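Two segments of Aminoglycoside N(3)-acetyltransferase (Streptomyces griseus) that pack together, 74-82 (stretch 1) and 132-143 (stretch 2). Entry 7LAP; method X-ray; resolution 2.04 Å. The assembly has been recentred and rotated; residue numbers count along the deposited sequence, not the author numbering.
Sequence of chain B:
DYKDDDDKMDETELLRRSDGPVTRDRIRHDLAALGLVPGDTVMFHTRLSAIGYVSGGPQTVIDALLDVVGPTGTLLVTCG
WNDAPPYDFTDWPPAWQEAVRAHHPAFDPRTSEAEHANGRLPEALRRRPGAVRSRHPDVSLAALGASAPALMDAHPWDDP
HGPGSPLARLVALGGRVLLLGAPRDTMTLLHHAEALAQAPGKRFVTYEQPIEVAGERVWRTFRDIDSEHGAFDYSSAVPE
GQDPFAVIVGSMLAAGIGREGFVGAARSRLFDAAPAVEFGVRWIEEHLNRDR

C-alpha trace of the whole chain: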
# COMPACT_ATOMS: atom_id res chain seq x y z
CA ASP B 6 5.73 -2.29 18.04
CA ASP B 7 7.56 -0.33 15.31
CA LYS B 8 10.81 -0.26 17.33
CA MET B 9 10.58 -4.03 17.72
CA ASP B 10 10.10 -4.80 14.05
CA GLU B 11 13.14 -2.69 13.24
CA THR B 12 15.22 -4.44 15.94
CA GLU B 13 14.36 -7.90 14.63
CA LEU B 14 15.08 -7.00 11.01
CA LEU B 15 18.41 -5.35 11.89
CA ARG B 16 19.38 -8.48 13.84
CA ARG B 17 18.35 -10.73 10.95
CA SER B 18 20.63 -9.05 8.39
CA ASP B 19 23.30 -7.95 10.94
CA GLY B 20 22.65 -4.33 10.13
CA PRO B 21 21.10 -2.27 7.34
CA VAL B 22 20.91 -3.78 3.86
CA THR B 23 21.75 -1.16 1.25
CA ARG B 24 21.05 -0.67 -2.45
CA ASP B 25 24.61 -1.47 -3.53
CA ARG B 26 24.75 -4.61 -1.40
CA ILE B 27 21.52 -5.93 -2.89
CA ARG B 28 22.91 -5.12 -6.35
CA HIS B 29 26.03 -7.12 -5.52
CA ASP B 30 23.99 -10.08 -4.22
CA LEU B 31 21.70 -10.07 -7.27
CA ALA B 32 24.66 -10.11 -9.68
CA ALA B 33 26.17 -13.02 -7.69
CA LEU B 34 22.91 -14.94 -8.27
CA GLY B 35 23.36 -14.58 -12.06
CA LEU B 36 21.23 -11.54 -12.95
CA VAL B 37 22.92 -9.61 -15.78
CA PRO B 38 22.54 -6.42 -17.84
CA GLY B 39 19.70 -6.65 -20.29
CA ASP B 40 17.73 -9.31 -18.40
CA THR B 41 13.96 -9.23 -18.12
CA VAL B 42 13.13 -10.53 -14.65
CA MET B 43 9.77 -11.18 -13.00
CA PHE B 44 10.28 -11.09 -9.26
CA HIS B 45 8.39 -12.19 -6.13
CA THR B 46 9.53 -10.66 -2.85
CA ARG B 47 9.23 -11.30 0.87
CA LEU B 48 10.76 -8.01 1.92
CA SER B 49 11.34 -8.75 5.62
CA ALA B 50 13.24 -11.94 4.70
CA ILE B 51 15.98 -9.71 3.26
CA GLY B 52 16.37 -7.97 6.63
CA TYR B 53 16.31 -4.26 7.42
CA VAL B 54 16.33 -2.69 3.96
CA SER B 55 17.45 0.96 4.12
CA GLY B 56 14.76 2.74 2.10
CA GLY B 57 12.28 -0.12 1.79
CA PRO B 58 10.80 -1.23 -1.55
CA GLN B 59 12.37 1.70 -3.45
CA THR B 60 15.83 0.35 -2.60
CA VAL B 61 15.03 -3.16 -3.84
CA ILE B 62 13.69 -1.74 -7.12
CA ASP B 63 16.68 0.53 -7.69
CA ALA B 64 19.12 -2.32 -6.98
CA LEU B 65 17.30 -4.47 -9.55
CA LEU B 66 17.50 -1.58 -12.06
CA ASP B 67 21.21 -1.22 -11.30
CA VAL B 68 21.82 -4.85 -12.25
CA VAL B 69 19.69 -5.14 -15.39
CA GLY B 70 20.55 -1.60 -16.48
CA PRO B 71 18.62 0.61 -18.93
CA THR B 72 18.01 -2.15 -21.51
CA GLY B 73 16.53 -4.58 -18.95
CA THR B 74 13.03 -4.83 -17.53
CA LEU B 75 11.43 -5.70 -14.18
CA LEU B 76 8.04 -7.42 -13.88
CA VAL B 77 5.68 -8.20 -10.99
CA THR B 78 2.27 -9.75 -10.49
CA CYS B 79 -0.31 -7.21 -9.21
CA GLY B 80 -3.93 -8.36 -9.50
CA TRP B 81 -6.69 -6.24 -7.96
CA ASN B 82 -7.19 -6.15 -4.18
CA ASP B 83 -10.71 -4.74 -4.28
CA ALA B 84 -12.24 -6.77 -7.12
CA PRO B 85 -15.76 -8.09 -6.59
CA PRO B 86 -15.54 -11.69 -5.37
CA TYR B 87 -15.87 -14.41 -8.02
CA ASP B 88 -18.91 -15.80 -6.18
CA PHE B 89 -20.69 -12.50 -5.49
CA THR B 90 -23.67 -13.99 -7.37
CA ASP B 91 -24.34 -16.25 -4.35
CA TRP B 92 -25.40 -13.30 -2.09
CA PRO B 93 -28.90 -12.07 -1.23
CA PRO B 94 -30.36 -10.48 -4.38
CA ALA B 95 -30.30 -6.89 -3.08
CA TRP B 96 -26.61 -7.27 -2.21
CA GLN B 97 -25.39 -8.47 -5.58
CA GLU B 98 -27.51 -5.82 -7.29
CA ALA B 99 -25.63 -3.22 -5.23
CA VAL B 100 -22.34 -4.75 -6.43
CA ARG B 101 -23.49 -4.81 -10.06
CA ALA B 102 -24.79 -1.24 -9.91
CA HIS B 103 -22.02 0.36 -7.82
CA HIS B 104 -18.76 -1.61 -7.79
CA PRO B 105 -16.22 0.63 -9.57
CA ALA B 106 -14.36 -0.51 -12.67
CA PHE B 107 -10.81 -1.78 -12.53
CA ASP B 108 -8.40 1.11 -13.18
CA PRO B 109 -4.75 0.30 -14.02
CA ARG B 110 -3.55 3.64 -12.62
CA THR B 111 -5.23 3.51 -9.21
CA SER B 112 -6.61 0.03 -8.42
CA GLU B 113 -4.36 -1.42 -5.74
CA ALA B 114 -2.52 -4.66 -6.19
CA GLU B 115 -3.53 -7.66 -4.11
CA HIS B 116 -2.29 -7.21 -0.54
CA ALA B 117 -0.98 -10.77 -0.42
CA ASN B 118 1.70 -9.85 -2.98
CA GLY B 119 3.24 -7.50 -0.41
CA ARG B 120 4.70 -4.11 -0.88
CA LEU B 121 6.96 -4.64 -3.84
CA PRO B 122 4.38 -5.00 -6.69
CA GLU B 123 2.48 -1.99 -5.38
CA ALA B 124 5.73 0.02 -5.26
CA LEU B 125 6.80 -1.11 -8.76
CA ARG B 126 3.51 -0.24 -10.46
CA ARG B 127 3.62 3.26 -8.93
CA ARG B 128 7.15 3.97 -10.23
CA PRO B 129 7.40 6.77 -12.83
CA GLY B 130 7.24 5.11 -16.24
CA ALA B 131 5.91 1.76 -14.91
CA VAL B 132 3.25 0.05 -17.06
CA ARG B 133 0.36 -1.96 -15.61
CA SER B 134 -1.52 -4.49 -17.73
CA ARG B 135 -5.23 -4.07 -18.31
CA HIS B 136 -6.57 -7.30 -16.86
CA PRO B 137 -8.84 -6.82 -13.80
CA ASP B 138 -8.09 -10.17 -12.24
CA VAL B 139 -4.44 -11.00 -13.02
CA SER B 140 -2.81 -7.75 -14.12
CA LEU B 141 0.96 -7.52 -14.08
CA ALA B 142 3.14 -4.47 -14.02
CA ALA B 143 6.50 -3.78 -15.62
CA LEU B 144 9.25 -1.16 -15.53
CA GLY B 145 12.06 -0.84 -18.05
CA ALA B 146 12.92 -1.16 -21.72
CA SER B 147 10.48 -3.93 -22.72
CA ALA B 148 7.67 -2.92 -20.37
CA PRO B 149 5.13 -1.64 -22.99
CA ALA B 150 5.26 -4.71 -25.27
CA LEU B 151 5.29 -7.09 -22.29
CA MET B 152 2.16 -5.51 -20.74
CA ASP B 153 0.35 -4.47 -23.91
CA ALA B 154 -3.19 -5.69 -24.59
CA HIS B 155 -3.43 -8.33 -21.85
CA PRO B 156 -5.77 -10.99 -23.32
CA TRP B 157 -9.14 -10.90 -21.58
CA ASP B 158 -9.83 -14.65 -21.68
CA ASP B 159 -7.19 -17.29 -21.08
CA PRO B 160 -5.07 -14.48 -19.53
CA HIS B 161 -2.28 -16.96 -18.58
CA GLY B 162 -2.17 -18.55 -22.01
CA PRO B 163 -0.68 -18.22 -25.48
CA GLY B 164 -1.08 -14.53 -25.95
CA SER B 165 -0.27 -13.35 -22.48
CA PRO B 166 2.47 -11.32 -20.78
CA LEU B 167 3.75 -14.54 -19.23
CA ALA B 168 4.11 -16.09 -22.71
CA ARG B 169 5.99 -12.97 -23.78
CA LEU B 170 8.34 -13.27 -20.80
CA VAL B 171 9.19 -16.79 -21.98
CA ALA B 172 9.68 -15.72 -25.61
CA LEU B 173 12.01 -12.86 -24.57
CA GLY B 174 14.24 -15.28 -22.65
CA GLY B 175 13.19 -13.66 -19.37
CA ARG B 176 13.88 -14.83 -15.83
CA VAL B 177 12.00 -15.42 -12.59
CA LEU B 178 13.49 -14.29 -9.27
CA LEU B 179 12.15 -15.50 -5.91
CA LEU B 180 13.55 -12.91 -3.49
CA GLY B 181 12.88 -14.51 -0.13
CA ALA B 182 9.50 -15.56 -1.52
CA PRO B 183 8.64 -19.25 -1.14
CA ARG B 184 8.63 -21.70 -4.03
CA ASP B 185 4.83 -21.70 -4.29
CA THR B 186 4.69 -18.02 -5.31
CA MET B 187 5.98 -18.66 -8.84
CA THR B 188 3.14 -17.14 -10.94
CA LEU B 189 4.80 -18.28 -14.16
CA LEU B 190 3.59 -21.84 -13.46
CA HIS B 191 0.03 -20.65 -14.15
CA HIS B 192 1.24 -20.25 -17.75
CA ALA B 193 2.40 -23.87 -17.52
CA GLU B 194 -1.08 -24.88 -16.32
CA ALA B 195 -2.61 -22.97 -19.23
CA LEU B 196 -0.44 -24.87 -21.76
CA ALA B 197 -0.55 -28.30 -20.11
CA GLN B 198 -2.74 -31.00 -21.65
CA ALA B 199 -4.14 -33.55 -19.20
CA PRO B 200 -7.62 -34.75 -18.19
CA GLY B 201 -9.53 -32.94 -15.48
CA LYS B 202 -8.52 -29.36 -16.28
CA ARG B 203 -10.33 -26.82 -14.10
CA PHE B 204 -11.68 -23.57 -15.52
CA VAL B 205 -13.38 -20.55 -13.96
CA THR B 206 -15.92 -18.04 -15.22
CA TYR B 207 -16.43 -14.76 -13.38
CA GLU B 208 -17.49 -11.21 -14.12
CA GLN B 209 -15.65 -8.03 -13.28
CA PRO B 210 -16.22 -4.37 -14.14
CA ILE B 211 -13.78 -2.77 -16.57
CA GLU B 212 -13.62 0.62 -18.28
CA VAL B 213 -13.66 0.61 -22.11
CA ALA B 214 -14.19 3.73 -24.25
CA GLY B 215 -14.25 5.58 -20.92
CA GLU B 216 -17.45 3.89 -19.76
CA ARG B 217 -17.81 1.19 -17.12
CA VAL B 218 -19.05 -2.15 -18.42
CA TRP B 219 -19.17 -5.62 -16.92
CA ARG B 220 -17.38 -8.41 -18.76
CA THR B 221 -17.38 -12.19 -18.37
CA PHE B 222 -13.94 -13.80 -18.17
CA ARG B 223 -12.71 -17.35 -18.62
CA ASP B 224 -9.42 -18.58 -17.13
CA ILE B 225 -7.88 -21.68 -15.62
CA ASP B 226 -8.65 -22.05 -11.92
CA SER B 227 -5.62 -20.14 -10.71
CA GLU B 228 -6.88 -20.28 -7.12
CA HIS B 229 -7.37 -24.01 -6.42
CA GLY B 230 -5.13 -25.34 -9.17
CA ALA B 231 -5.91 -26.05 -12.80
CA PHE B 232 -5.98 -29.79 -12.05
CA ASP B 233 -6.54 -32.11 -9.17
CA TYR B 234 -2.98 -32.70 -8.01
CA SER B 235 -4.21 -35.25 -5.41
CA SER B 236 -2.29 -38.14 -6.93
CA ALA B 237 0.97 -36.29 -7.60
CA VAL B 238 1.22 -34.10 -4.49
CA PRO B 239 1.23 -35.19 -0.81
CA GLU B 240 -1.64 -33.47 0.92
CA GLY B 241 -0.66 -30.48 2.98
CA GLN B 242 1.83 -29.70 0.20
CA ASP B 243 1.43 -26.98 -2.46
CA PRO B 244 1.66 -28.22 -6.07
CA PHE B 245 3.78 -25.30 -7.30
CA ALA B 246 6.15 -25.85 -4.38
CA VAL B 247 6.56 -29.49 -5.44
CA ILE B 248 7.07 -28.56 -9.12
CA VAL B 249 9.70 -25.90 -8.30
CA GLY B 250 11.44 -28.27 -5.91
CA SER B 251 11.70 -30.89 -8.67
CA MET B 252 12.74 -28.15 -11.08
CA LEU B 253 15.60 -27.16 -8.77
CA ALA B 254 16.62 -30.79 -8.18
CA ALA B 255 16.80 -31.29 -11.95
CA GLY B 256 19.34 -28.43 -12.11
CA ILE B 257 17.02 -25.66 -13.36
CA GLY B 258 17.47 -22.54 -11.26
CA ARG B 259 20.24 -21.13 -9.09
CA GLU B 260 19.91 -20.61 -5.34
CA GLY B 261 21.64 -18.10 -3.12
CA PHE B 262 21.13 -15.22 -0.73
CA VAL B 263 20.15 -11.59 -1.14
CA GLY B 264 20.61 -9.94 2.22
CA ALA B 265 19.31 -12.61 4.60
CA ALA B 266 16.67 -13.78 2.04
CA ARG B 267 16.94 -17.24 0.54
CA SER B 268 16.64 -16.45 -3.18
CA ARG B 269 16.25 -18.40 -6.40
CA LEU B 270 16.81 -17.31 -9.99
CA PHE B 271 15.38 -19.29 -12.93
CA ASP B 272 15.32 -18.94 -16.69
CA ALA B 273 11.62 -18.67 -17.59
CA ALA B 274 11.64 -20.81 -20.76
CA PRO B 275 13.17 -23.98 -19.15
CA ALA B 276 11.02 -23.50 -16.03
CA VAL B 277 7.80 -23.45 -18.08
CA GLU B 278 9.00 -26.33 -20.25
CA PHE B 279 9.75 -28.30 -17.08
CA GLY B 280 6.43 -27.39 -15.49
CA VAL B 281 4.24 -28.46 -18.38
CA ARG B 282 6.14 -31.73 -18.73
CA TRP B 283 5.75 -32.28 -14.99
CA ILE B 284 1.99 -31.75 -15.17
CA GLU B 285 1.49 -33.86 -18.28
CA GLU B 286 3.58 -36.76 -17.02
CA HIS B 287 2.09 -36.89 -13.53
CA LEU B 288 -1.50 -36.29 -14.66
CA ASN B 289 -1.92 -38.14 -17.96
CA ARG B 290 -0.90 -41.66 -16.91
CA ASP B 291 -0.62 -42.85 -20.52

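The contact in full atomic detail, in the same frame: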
# COMPACT_ATOMS: atom_id res chain seq x y z
N THR B 74 14.42 -5.07 -17.90
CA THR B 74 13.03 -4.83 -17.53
C THR B 74 12.72 -5.62 -16.27
O THR B 74 13.17 -6.76 -16.14
CB THR B 74 12.07 -5.25 -18.66
OG1 THR B 74 12.47 -4.63 -19.88
CG2 THR B 74 10.62 -4.81 -18.35
N LEU B 75 11.93 -5.03 -15.37
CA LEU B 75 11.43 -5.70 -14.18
C LEU B 75 9.94 -5.94 -14.34
O LEU B 75 9.23 -5.11 -14.90
CB LEU B 75 11.64 -4.86 -12.90
CG LEU B 75 13.01 -4.22 -12.70
CD1 LEU B 75 13.03 -3.48 -11.35
CD2 LEU B 75 14.09 -5.30 -12.78
N LEU B 76 9.44 -7.06 -13.84
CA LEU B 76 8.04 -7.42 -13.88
C LEU B 76 7.52 -7.95 -12.55
O LEU B 76 8.23 -8.62 -11.86
CB LEU B 76 7.85 -8.58 -14.83
CG LEU B 76 7.32 -8.44 -16.23
CD1 LEU B 76 8.55 -8.20 -17.07
CD2 LEU B 76 6.65 -9.71 -16.69
N VAL B 77 6.27 -7.67 -12.22
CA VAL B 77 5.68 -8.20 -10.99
C VAL B 77 4.25 -8.62 -11.29
O VAL B 77 3.67 -8.24 -12.30
CB VAL B 77 5.65 -7.18 -9.83
CG1 VAL B 77 7.10 -6.79 -9.38
CG2 VAL B 77 4.86 -5.97 -10.25
N THR B 78 3.68 -9.41 -10.39
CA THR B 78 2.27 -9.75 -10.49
C THR B 78 1.53 -8.84 -9.52
O THR B 78 1.95 -8.70 -8.37
CB THR B 78 2.04 -11.24 -10.24
OG1 THR B 78 0.64 -11.50 -10.23
CG2 THR B 78 2.58 -11.69 -8.86
N CYS B 79 0.49 -8.15 -10.01
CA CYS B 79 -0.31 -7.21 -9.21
C CYS B 79 -1.69 -7.74 -8.83
O CYS B 79 -2.05 -7.82 -7.64
CB CYS B 79 -0.51 -5.88 -9.99
SG CYS B 79 0.97 -4.92 -10.12
N GLY B 80 -2.52 -8.08 -9.81
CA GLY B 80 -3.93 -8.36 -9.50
C GLY B 80 -4.63 -7.11 -8.99
O GLY B 80 -4.14 -5.99 -9.12
N TRP B 81 -5.80 -7.32 -8.40
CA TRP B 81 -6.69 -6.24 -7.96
C TRP B 81 -7.24 -6.57 -6.58
O TRP B 81 -8.04 -7.50 -6.44
CB TRP B 81 -7.83 -6.05 -8.95
CG TRP B 81 -8.78 -4.94 -8.65
CD1 TRP B 81 -8.59 -3.89 -7.77
CD2 TRP B 81 -10.09 -4.78 -9.20
NE1 TRP B 81 -9.71 -3.09 -7.74
CE2 TRP B 81 -10.64 -3.61 -8.62
CE3 TRP B 81 -10.84 -5.48 -10.16
CZ2 TRP B 81 -11.91 -3.13 -8.96
CZ3 TRP B 81 -12.12 -5.02 -10.48
CH2 TRP B 81 -12.64 -3.85 -9.89
N ASN B 82 -6.80 -5.82 -5.55
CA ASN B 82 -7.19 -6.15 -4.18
C ASN B 82 -8.68 -6.02 -3.95
O ASN B 82 -9.26 -6.76 -3.16
CB ASN B 82 -6.47 -5.27 -3.16
CG ASN B 82 -6.53 -5.85 -1.77
OD1 ASN B 82 -5.87 -6.85 -1.48
ND2 ASN B 82 -7.37 -5.27 -0.91
N VAL B 132 4.42 0.36 -16.22
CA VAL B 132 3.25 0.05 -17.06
C VAL B 132 2.49 -1.09 -16.41
O VAL B 132 3.08 -2.13 -16.09
CB VAL B 132 3.68 -0.33 -18.48
CG1 VAL B 132 2.44 -0.70 -19.35
CG2 VAL B 132 4.49 0.80 -19.14
N ARG B 133 1.18 -0.93 -16.25
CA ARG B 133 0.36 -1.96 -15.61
C ARG B 133 -0.58 -2.56 -16.64
O ARG B 133 -1.20 -1.81 -17.40
CB ARG B 133 -0.44 -1.38 -14.46
CG ARG B 133 -0.99 -2.52 -13.63
CD ARG B 133 -2.23 -2.16 -12.97
NE ARG B 133 -2.58 -3.02 -11.85
CZ ARG B 133 -3.13 -2.52 -10.76
NH1 ARG B 133 -3.30 -1.21 -10.70
NH2 ARG B 133 -3.49 -3.30 -9.76
N SER B 134 -0.70 -3.89 -16.67
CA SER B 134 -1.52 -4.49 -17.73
C SER B 134 -3.01 -4.30 -17.40
O SER B 134 -3.39 -3.92 -16.30
CB SER B 134 -1.15 -5.96 -17.94
OG SER B 134 -1.78 -6.84 -17.03
N ARG B 135 -3.85 -4.53 -18.40
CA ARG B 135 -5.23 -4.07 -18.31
C ARG B 135 -6.15 -5.07 -17.64
O ARG B 135 -7.32 -4.76 -17.41
CB ARG B 135 -5.74 -3.72 -19.71
CG ARG B 135 -5.86 -4.93 -20.60
CD ARG B 135 -6.31 -4.61 -22.05
NE ARG B 135 -6.60 -5.84 -22.77
CZ ARG B 135 -7.24 -5.92 -23.94
NH1 ARG B 135 -7.66 -4.82 -24.56
NH2 ARG B 135 -7.47 -7.12 -24.48
N HIS B 136 -5.65 -6.26 -17.32
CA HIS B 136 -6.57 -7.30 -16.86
C HIS B 136 -7.04 -7.02 -15.44
O HIS B 136 -6.22 -6.73 -14.58
CB HIS B 136 -5.91 -8.68 -16.90
CG HIS B 136 -6.90 -9.78 -17.03
ND1 HIS B 136 -7.60 -10.29 -15.95
CD2 HIS B 136 -7.39 -10.41 -18.12
CE1 HIS B 136 -8.45 -11.20 -16.37
NE2 HIS B 136 -8.34 -11.30 -17.68
N PRO B 137 -8.35 -7.13 -15.15
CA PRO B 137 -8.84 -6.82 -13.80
C PRO B 137 -8.56 -7.88 -12.79
O PRO B 137 -8.59 -7.58 -11.59
CB PRO B 137 -10.36 -6.70 -13.99
CG PRO B 137 -10.65 -7.61 -15.22
CD PRO B 137 -9.44 -7.38 -16.12
N ASP B 138 -8.34 -9.12 -13.20
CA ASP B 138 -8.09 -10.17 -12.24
C ASP B 138 -6.61 -10.51 -12.06
O ASP B 138 -6.18 -10.78 -10.94
CB ASP B 138 -8.86 -11.42 -12.63
CG ASP B 138 -8.90 -12.41 -11.51
OD1 ASP B 138 -9.38 -12.03 -10.42
OD2 ASP B 138 -8.47 -13.55 -11.70
N VAL B 139 -5.81 -10.51 -13.14
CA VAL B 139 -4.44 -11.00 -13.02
C VAL B 139 -3.47 -10.05 -13.71
O VAL B 139 -2.51 -10.49 -14.35
CB VAL B 139 -4.31 -12.43 -13.59
CG1 VAL B 139 -5.04 -13.42 -12.66
CG2 VAL B 139 -4.85 -12.51 -15.04
N SER B 140 -3.69 -8.74 -13.53
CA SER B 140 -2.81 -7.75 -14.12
C SER B 140 -1.37 -7.95 -13.64
O SER B 140 -1.13 -8.42 -12.53
CB SER B 140 -3.26 -6.33 -13.79
OG SER B 140 -3.27 -6.11 -12.39
N LEU B 141 -0.43 -7.61 -14.49
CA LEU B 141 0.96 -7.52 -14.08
C LEU B 141 1.36 -6.06 -14.15
O LEU B 141 0.61 -5.22 -14.63
CB LEU B 141 1.86 -8.35 -15.00
CG LEU B 141 1.49 -9.80 -15.29
CD1 LEU B 141 2.67 -10.48 -15.95
CD2 LEU B 141 1.25 -10.44 -13.98
N ALA B 142 2.58 -5.77 -13.72
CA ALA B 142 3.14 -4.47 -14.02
C ALA B 142 4.60 -4.65 -14.38
O ALA B 142 5.23 -5.63 -13.98
CB ALA B 142 2.99 -3.52 -12.84
N ALA B 143 5.13 -3.69 -15.13
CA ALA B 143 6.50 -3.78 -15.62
C ALA B 143 7.14 -2.39 -15.65
O ALA B 143 6.46 -1.38 -15.83
CB ALA B 143 6.55 -4.41 -17.03

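Where the strand pairing runs out, one carbonyl takes over: Ser 140 O accepts hydrogen bonds from two consecutive amides, Cys 79 N at 3.0 Å and Gly 80 N at 3.1 Å. Cys 79, with phi/psi of -105/-59, turns the chain so that both N-H groups face the same oxygen. Gly 80 follows at a phi of 65°, a value that by itself favours glycine, and its CA lies 3.6 Å from Asp 138 O; an ideal CB would stand 3.5 Å from that same oxygen.

Before this turn the pairing is regular and antiparallel. Val 77 and Ala 142 form the hydrogen-bonded pair, with Val 77 N to Ala 142 O at 2.9 Å and Ala 142 N to Val 77 O at 3.1 Å. The flanking pairs, Leu 76 with Ala 143 and Thr 78 with Leu 141, have their CA atoms closer together, as non-hydrogen-bonded antiparallel pairs do.

Side chains sort by face. Leu 76, Thr 78, Leu 141 and Ala 143 share one, where Leu 76 CD2 meets Leu 141 CD1 at 4.1 Å; all but the partly exposed Thr 78 are buried, as suits aliphatic residues. On the other, the small Ala 142 CB leaves room for two neighbours, Val 77 CG2 at 4.0 Å and Cys 79 SG at 3.7 Å.

Arg 133 reinforces the turn: its CA-to-CB bond points sideways, but the long side chain brings NH2 to donate to Gly 80 O at 2.8 Å, with that oxygen at the guanidinium edge, near its plane. Its NE donates to Ser 140 OG at 3.2 Å. Beyond the glycine, Trp 81 packs CE3 against Pro 137 CB at 4.0 Å, and Pro 137 O sits near the indole plane, at its edge. The contact buries 607 Å², both sides summed, with Gly 80, Leu 141 and Ala 142 among the most covered.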